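Local coordinates for Nup188 (Myceliophthora thermophila, PDB 4KF8), which serves as a scaffold nucleoporin of the nuclear pore complex and shares structural and functional properties with nuclear transport receptors, at residues A[16-21]-A[35-40]; A[42-47]-A[109-114]; A[200-205]-A[280-285]. All blocks are in the same frame, centred on the assembly; numbering follows the deposited sequence.

Contact 1 (A[16-21]-A[35-40]); sequences ATINGV and TLLKVL
Ile18 and Leu36 face each other where helices 7-20 and 30-46 run antiparallel, the axes of the short segments 10.5 Å apart at an angle of 161°. The methyl at the tip of Ile18 does most of the touching. CG1 is anti to the backbone N (chi1 -159°), and from it CD1 lies 3.6 Å from Leu36 CB and equally close to Leu37 CD2. The side chains of Ile18 and Leu36 slide past each other in opposite directions, whereas Leu37 crosses Ile18 at about a right angle. Leu36 CD1 also meets CG2 of Val21, in the loop that follows helix 7-20, at 3.6 Å. Thr17 adds a looser contact at the margin, and its hydroxyl is hydrogen-bonded to Leu13 O in its own helix. No hydrogen bond joins the two segments, so the contact is purely apolar, with Ile18, Leu36 and Leu37 all buried. Phe33, one turn earlier on helix 30-46, touches both Ile18 and Val21. Beyond the pair, Ile18 packs on Val77 of helix 67-84, and Leu37 on Leu103 and Ile107 of helix 98-113, which ties this antiparallel pair to the next two helices of the all-helical fold.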
loop_
_atom_site.group_PDB
_atom_site.type_symbol
_atom_site.label_atom_id
_atom_site.label_comp_id
_atom_site.label_asym_id
_atom_site.label_seq_id
_atom_site.Cartn_x
_atom_site.Cartn_y
_atom_site.Cartn_z
ATOM N N ALA A 16 -19.211 -19.043 9.643
ATOM C CA ALA A 16 -19.588 -19.941 10.728
ATOM C C ALA A 16 -18.591 -21.091 10.836
ATOM O O ALA A 16 -18.353 -21.624 11.918
ATOM C CB ALA A 16 -20.994 -20.473 10.516
ATOM N N THR A 17 -18.004 -21.459 9.703
ATOM C CA THR A 17 -17.054 -22.562 9.640
ATOM C C THR A 17 -15.672 -22.161 10.157
ATOM O O THR A 17 -14.966 -22.974 10.753
ATOM C CB THR A 17 -16.936 -23.093 8.203
ATOM O OG1 THR A 17 -18.247 -23.356 7.685
ATOM C CG2 THR A 17 -16.109 -24.372 8.156
ATOM N N ILE A 18 -15.289 -20.907 9.934
ATOM C CA ILE A 18 -13.986 -20.426 10.390
ATOM C C ILE A 18 -13.905 -20.365 11.920
ATOM O O ILE A 18 -12.863 -20.659 12.508
ATOM C CB ILE A 18 -13.605 -19.052 9.757
ATOM C CG1 ILE A 18 -12.093 -18.828 9.811
ATOM C CG2 ILE A 18 -14.342 -17.896 10.416
ATOM C CD1 ILE A 18 -11.342 -19.522 8.703
ATOM N N ASN A 19 -15.013 -20.005 12.560
ATOM C CA ASN A 19 -15.050 -19.908 14.012
ATOM C C ASN A 19 -15.037 -21.282 14.661
ATOM O O ASN A 19 -14.633 -21.431 15.814
ATOM C CB ASN A 19 -16.274 -19.115 14.474
ATOM C CG ASN A 19 -15.938 -17.682 14.832
ATOM O OD1 ASN A 19 -15.585 -17.384 15.973
ATOM N ND2 ASN A 19 -16.043 -16.783 13.856
ATOM N N GLY A 20 -15.481 -22.284 13.910
ATOM C CA GLY A 20 -15.542 -23.642 14.412
ATOM C C GLY A 20 -14.176 -24.272 14.602
ATOM O O GLY A 20 -14.024 -25.198 15.396
ATOM N N VAL A 21 -13.184 -23.773 13.869
ATOM C CA VAL A 21 -11.826 -24.304 13.960
ATOM C C VAL A 21 -11.241 -24.056 15.345
ATOM O O VAL A 21 -11.020 -22.915 15.742
ATOM C CB VAL A 21 -10.904 -23.726 12.866
ATOM C CG1 VAL A 21 -9.449 -24.061 13.160
ATOM C CG2 VAL A 21 -11.310 -24.260 11.503
ATOM N N THR A 35 -6.557 -22.460 3.819
ATOM C CA THR A 35 -7.409 -22.528 2.632
ATOM C C THR A 35 -8.837 -22.078 2.930
ATOM O O THR A 35 -9.561 -21.655 2.029
ATOM C CB THR A 35 -7.412 -23.930 1.982
ATOM O OG1 THR A 35 -7.800 -24.907 2.953
ATOM C CG2 THR A 35 -6.029 -24.272 1.451
ATOM N N LEU A 36 -9.237 -22.169 4.193
ATOM C CA LEU A 36 -10.501 -21.588 4.633
ATOM C C LEU A 36 -10.473 -20.081 4.420
ATOM O O LEU A 36 -11.439 -19.487 3.941
ATOM C CB LEU A 36 -10.745 -21.883 6.112
ATOM C CG LEU A 36 -11.208 -23.287 6.495
ATOM C CD1 LEU A 36 -11.469 -23.347 7.986
ATOM C CD2 LEU A 36 -12.454 -23.653 5.715
ATOM N N LEU A 37 -9.349 -19.474 4.786
ATOM C CA LEU A 37 -9.140 -18.043 4.619
ATOM C C LEU A 37 -9.160 -17.670 3.147
ATOM O O LEU A 37 -9.652 -16.609 2.769
ATOM C CB LEU A 37 -7.804 -17.635 5.233
ATOM C CG LEU A 37 -7.660 -17.915 6.726
ATOM C CD1 LEU A 37 -6.336 -17.397 7.247
ATOM C CD2 LEU A 37 -8.816 -17.310 7.492
ATOM N N LYS A 38 -8.618 -18.559 2.321
ATOM C CA LYS A 38 -8.594 -18.366 0.877
ATOM C C LYS A 38 -9.984 -18.515 0.279
ATOM O O LYS A 38 -10.302 -17.894 -0.728
ATOM C CB LYS A 38 -7.619 -19.348 0.233
ATOM C CG LYS A 38 -6.171 -18.995 0.488
ATOM C CD LYS A 38 -5.232 -20.139 0.188
ATOM C CE LYS A 38 -3.802 -19.721 0.474
ATOM N NZ LYS A 38 -2.847 -20.850 0.393
ATOM N N VAL A 39 -10.810 -19.340 0.908
ATOM C CA VAL A 39 -12.194 -19.493 0.487
ATOM C C VAL A 39 -12.968 -18.247 0.880
ATOM O O VAL A 39 -13.807 -17.763 0.126
ATOM C CB VAL A 39 -12.838 -20.767 1.092
ATOM C CG1 VAL A 39 -14.354 -20.704 1.021
ATOM C CG2 VAL A 39 -12.321 -22.004 0.377
ATOM N N LEU A 40 -12.659 -17.721 2.062
ATOM C CA LEU A 40 -13.244 -16.472 2.541
ATOM C C LEU A 40 -12.926 -15.322 1.589
ATOM O O LEU A 40 -13.809 -14.558 1.211
ATOM C CB LEU A 40 -12.732 -16.157 3.948
ATOM C CG LEU A 40 -13.207 -14.875 4.634
ATOM C CD1 LEU A 40 -14.715 -14.859 4.813
ATOM C CD2 LEU A 40 -12.506 -14.719 5.965
#

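Contact 2 (A[42-47]-A[109-114]); sequences VVLRGT and QACLSV
Leu44 and Arg45 pack on Ala110 in a helix-helix contact, partly buried, between the C-terminal turns of helices 30-46 and 98-113. The short segments run nearly parallel, at 22°, with their axes 8.6 Å apart. The small Ala110 probably allows this approach, and its CB lies 3.5 Å from Leu44 CB. From Leu44, CD1 meets SG of the adjacent Cys111 at 3.8 Å, and CD2 makes a longer contact with Val114 CG2, a turn further on.

Arg45 covers the outer side of the same pair. Its chain is bent at chi2 (-65°), which sets CD; the guanidinium lies over Ala110, whose CA sits 3.8 Å above the centre of its plane. NH2 comes within 3.5 Å of Gln109 CB, the guanidinium standing almost perpendicular to the Gln109 amide. NH1 gives Ser113 OG a weak hydrogen bond of 3.4 Å with an N-H...O angle of 136°. Ser113 OG in turn donates to Gln109 O one turn back, which would help to hold the hydroxyl in place for the arginine. The guanidinium thus lays one face over Ala110, and its contacts are mostly van der Waals.

Between these helices in sequence comes helix 67-84, which touches Cys111 and Val114, while Val43 packs on helix 7-20. Near-parallel packing of two helices, with the helix between them in the chain lying alongside, is characteristic of stacked helical repeat proteins, consistent with the family's place in the TPR clan and its likeness to nuclear transport receptors.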
loop_
_atom_site.group_PDB
_atom_site.type_symbol
_atom_site.label_atom_id
_atom_site.label_comp_id
_atom_site.label_asym_id
_atom_site.label_seq_id
_atom_site.Cartn_x
_atom_site.Cartn_y
_atom_site.Cartn_z
ATOM N N VAL A 42 -12.173 -15.432 -1.598
ATOM C CA VAL A 42 -12.894 -15.598 -2.854
ATOM C C VAL A 42 -14.342 -15.128 -2.725
ATOM O O VAL A 42 -14.824 -14.357 -3.554
ATOM C CB VAL A 42 -12.841 -17.061 -3.355
ATOM C CG1 VAL A 42 -13.864 -17.293 -4.448
ATOM C CG2 VAL A 42 -11.442 -17.402 -3.845
ATOM N N VAL A 43 -15.019 -15.585 -1.676
ATOM C CA VAL A 43 -16.398 -15.185 -1.402
ATOM C C VAL A 43 -16.527 -13.673 -1.238
ATOM O O VAL A 43 -17.417 -13.054 -1.818
ATOM C CB VAL A 43 -16.944 -15.867 -0.130
ATOM C CG1 VAL A 43 -18.360 -15.392 0.161
ATOM C CG2 VAL A 43 -16.908 -17.380 -0.276
ATOM N N LEU A 44 -15.632 -13.087 -0.446
ATOM C CA LEU A 44 -15.631 -11.648 -0.198
ATOM C C LEU A 44 -15.453 -10.832 -1.475
ATOM O O LEU A 44 -16.137 -9.829 -1.678
ATOM C CB LEU A 44 -14.548 -11.281 0.815
ATOM C CG LEU A 44 -14.859 -11.561 2.284
ATOM C CD1 LEU A 44 -13.602 -11.475 3.123
ATOM C CD2 LEU A 44 -15.910 -10.592 2.789
ATOM N N ARG A 45 -14.530 -11.258 -2.330
ATOM C CA ARG A 45 -14.366 -10.634 -3.634
ATOM C C ARG A 45 -15.602 -10.898 -4.480
ATOM O O ARG A 45 -15.962 -10.096 -5.336
ATOM C CB ARG A 45 -13.120 -11.170 -4.336
ATOM C CG ARG A 45 -11.813 -10.654 -3.771
ATOM C CD ARG A 45 -11.686 -9.158 -3.999
ATOM N NE ARG A 45 -10.489 -8.596 -3.379
ATOM C CZ ARG A 45 -10.323 -7.303 -3.127
ATOM N NH1 ARG A 45 -11.281 -6.441 -3.436
ATOM N NH2 ARG A 45 -9.205 -6.869 -2.560
ATOM N N GLY A 46 -16.254 -12.027 -4.228
ATOM C CA GLY A 46 -17.451 -12.391 -4.960
ATOM C C GLY A 46 -18.660 -11.587 -4.527
ATOM O O GLY A 46 -19.703 -11.622 -5.181
ATOM N N THR A 47 -18.523 -10.861 -3.421
ATOM C CA THR A 47 -19.608 -10.026 -2.917
ATOM C C THR A 47 -19.679 -8.695 -3.647
ATOM O O THR A 47 -19.514 -7.638 -3.044
ATOM C CB THR A 47 -19.472 -9.738 -1.412
ATOM O OG1 THR A 47 -18.211 -9.111 -1.160
ATOM C CG2 THR A 47 -19.570 -11.024 -0.605
ATOM N N GLN A 109 -8.763 -6.104 2.661
ATOM C CA GLN A 109 -9.063 -5.345 1.449
ATOM C C GLN A 109 -10.404 -5.752 0.857
ATOM O O GLN A 109 -11.171 -4.912 0.388
ATOM C CB GLN A 109 -7.980 -5.549 0.393
ATOM C CG GLN A 109 -6.561 -5.423 0.896
ATOM C CD GLN A 109 -5.541 -5.468 -0.228
ATOM O OE1 GLN A 109 -5.776 -4.940 -1.318
ATOM N NE2 GLN A 109 -4.403 -6.105 0.031
ATOM N N ALA A 110 -10.673 -7.050 0.867
ATOM C CA ALA A 110 -11.914 -7.574 0.322
ATOM C C ALA A 110 -13.100 -7.112 1.158
ATOM O O ALA A 110 -14.160 -6.800 0.621
ATOM C CB ALA A 110 -11.859 -9.080 0.261
ATOM N N CYS A 111 -12.905 -7.066 2.474
ATOM C CA CYS A 111 -13.927 -6.588 3.406
ATOM C C CYS A 111 -14.278 -5.131 3.163
ATOM O O CYS A 111 -15.451 -4.767 3.096
ATOM C CB CYS A 111 -13.466 -6.761 4.857
ATOM S SG CYS A 111 -13.329 -8.477 5.419
ATOM N N LEU A 112 -13.253 -4.298 3.028
ATOM C CA LEU A 112 -13.446 -2.859 2.877
ATOM C C LEU A 112 -13.912 -2.460 1.479
ATOM O O LEU A 112 -14.238 -1.301 1.236
ATOM C CB LEU A 112 -12.164 -2.105 3.246
ATOM C CG LEU A 112 -11.603 -2.391 4.641
ATOM C CD1 LEU A 112 -10.309 -1.629 4.878
ATOM C CD2 LEU A 112 -12.630 -2.070 5.718
ATOM N N SER A 113 -13.951 -3.424 0.564
ATOM C CA SER A 113 -14.382 -3.161 -0.804
ATOM C C SER A 113 -15.869 -3.455 -0.980
ATOM O O SER A 113 -16.491 -3.002 -1.940
ATOM C CB SER A 113 -13.561 -3.992 -1.790
ATOM O OG SER A 113 -12.174 -3.773 -1.611
ATOM N N VAL A 114 -16.429 -4.218 -0.049
ATOM C CA VAL A 114 -17.832 -4.612 -0.099
ATOM C C VAL A 114 -18.737 -3.388 -0.007
ATOM O O VAL A 114 -18.490 -2.497 0.804
ATOM C CB VAL A 114 -18.164 -5.583 1.055
ATOM C CG1 VAL A 114 -19.646 -5.929 1.078
ATOM C CG2 VAL A 114 -17.324 -6.840 0.950
#

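Contact 3 (A[200-205]-A[280-285]); sequences SPFTDN and FVALVA
The Phe202 ring inserts its far end against the backbone of residues 280-282, while Pro201 beside it packs on Ala282 and Val284. In Phe202, CG stands anti to the carbonyl carbon (chi1 -42°), and CZ is the far end of the ring; chi2 (-81°) sets how the two faces are turned. CZ lies 3.2 Å from Ala282 N, which sits in the ring plane at its edge, and 3.5 Å from Ala282 CB. Over one face comes Phe280 CB, 4.2 Å from the ring centroid and 27° off the normal, in a CH-pi contact. Pro201 CB lies 4.1 Å above the ring plane, over its centre and on the opposite face, so the Phe202 ring is covered on both faces. The Phe280 ring itself leads away from Phe202, the two side chains crossing obliquely, so the aromatic rings do not stack.

In the fold, this joins the loop before helix 206-226 to the extended approach to helix 284-303, where Val281 is hydrogen-bonded through its backbone to Arg337 and Leu339. Asn205 is the N-cap of helix 206-226. Replacing Phe202 by an alanine would probably open a gap beside Ala282 and deprive Phe280 CB of its aromatic partner.

On the other branch of the contact, Pro201 CB reaches Val284 CG2 at 4.3 Å, and the same proline touches Tyr212 and Leu341.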
loop_
_atom_site.group_PDB
_atom_site.type_symbol
_atom_site.label_atom_id
_atom_site.label_comp_id
_atom_site.label_asym_id
_atom_site.label_seq_id
_atom_site.Cartn_x
_atom_site.Cartn_y
_atom_site.Cartn_z
ATOM N N SER A 200 16.249 1.143 -5.161
ATOM C CA SER A 200 15.716 1.256 -6.515
ATOM C C SER A 200 14.850 0.044 -6.842
ATOM O O SER A 200 15.072 -1.039 -6.304
ATOM C CB SER A 200 16.864 1.379 -7.525
ATOM O OG SER A 200 16.387 1.529 -8.850
ATOM N N PRO A 201 13.847 0.226 -7.717
ATOM C CA PRO A 201 13.005 -0.895 -8.156
ATOM C C PRO A 201 13.808 -1.928 -8.944
ATOM O O PRO A 201 13.442 -3.103 -8.980
ATOM C CB PRO A 201 11.982 -0.229 -9.081
ATOM C CG PRO A 201 11.999 1.202 -8.719
ATOM C CD PRO A 201 13.379 1.513 -8.254
ATOM N N PHE A 202 14.892 -1.481 -9.569
ATOM C CA PHE A 202 15.733 -2.353 -10.377
ATOM C C PHE A 202 17.062 -2.620 -9.685
ATOM O O PHE A 202 18.107 -2.165 -10.146
ATOM C CB PHE A 202 16.012 -1.712 -11.736
ATOM C CG PHE A 202 14.818 -1.049 -12.355
ATOM C CD1 PHE A 202 13.872 -1.797 -13.038
ATOM C CD2 PHE A 202 14.649 0.323 -12.268
ATOM C CE1 PHE A 202 12.778 -1.188 -13.614
ATOM C CE2 PHE A 202 13.557 0.939 -12.843
ATOM C CZ PHE A 202 12.622 0.182 -13.517
ATOM N N THR A 203 17.029 -3.351 -8.578
ATOM C CA THR A 203 18.259 -3.663 -7.860
ATOM C C THR A 203 18.556 -5.154 -7.846
ATOM O O THR A 203 17.645 -5.981 -7.892
ATOM C CB THR A 203 18.229 -3.151 -6.408
ATOM O OG1 THR A 203 17.044 -3.618 -5.756
ATOM C CG2 THR A 203 18.248 -1.643 -6.384
ATOM N N ASP A 204 19.842 -5.483 -7.784
ATOM C CA ASP A 204 20.282 -6.860 -7.626
ATOM C C ASP A 204 20.241 -7.208 -6.143
ATOM O O ASP A 204 20.411 -8.362 -5.751
ATOM C CB ASP A 204 21.700 -7.029 -8.178
ATOM C CG ASP A 204 22.126 -8.481 -8.262
ATOM O OD1 ASP A 204 21.809 -9.139 -9.276
ATOM O OD2 ASP A 204 22.785 -8.963 -7.316
ATOM N N ASN A 205 20.010 -6.186 -5.324
ATOM C CA ASN A 205 19.888 -6.355 -3.885
ATOM C C ASN A 205 18.426 -6.541 -3.502
ATOM O O ASN A 205 17.553 -5.832 -3.999
ATOM C CB ASN A 205 20.468 -5.139 -3.165
ATOM C CG ASN A 205 20.962 -5.466 -1.771
ATOM O OD1 ASN A 205 20.200 -5.431 -0.803
ATOM N ND2 ASN A 205 22.247 -5.783 -1.661
ATOM N N PHE A 280 16.038 0.750 -17.346
ATOM C CA PHE A 280 14.613 0.508 -17.559
ATOM C C PHE A 280 13.717 1.518 -16.831
ATOM O O PHE A 280 14.203 2.432 -16.161
ATOM C CB PHE A 280 14.246 -0.916 -17.114
ATOM C CG PHE A 280 14.833 -2.011 -17.980
ATOM C CD1 PHE A 280 15.522 -1.711 -19.148
ATOM C CD2 PHE A 280 14.676 -3.340 -17.625
ATOM C CE1 PHE A 280 16.063 -2.711 -19.950
ATOM C CE2 PHE A 280 15.207 -4.361 -18.417
ATOM C CZ PHE A 280 15.900 -4.035 -19.577
ATOM N N VAL A 281 12.405 1.340 -16.973
ATOM C CA VAL A 281 11.418 2.157 -16.268
ATOM C C VAL A 281 10.233 1.307 -15.800
ATOM O O VAL A 281 9.646 0.559 -16.582
ATOM C CB VAL A 281 10.923 3.341 -17.131
ATOM C CG1 VAL A 281 10.900 2.960 -18.590
ATOM C CG2 VAL A 281 9.550 3.813 -16.674
ATOM N N ALA A 282 9.894 1.421 -14.519
ATOM C CA ALA A 282 8.837 0.611 -13.926
ATOM C C ALA A 282 7.529 1.380 -13.800
ATOM O O ALA A 282 7.488 2.595 -13.980
ATOM C CB ALA A 282 9.268 0.097 -12.564
ATOM N N LEU A 283 6.461 0.659 -13.478
ATOM C CA LEU A 283 5.157 1.277 -13.285
ATOM C C LEU A 283 5.069 1.910 -11.899
ATOM O O LEU A 283 4.430 2.948 -11.716
ATOM C CB LEU A 283 4.046 0.242 -13.463
ATOM C CG LEU A 283 2.620 0.787 -13.523
ATOM C CD1 LEU A 283 2.373 1.493 -14.845
ATOM C CD2 LEU A 283 1.607 -0.324 -13.295
ATOM N N VAL A 284 5.716 1.280 -10.922
ATOM C CA VAL A 284 5.771 1.818 -9.567
ATOM C C VAL A 284 6.528 3.146 -9.522
ATOM O O VAL A 284 6.283 3.976 -8.649
ATOM C CB VAL A 284 6.429 0.827 -8.581
ATOM C CG1 VAL A 284 5.474 -0.309 -8.248
ATOM C CG2 VAL A 284 7.738 0.295 -9.144
ATOM N N ALA A 285 7.444 3.337 -10.466
ATOM C CA ALA A 285 8.222 4.564 -10.542
ATOM C C ALA A 285 7.331 5.728 -10.952
ATOM O O ALA A 285 7.574 6.871 -10.576
ATOM C CB ALA A 285 9.370 4.402 -11.521
#

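How the contacts relate
Contacts 1 and 2 both use helix 30-46, the first against helix 7-20, the second against helix 98-113; their centres are 14 Å apart on the same side of the chain's centre. Contact 1 is the most thoroughly buried of the three and wholly apolar. Contact 2, partly buried, combines an apolar interior with an exposed arginine and a weak polar bond at its margin, and pairs its helices near-parallel where contact 1 pairs them antiparallel. Contact 3 lies across the chain's centre from contact 2, their centres 31 Å apart. Also partly buried, it joins a loop to a helix approach and relies on an aromatic ring meeting backbone rather than on helix-helix packing.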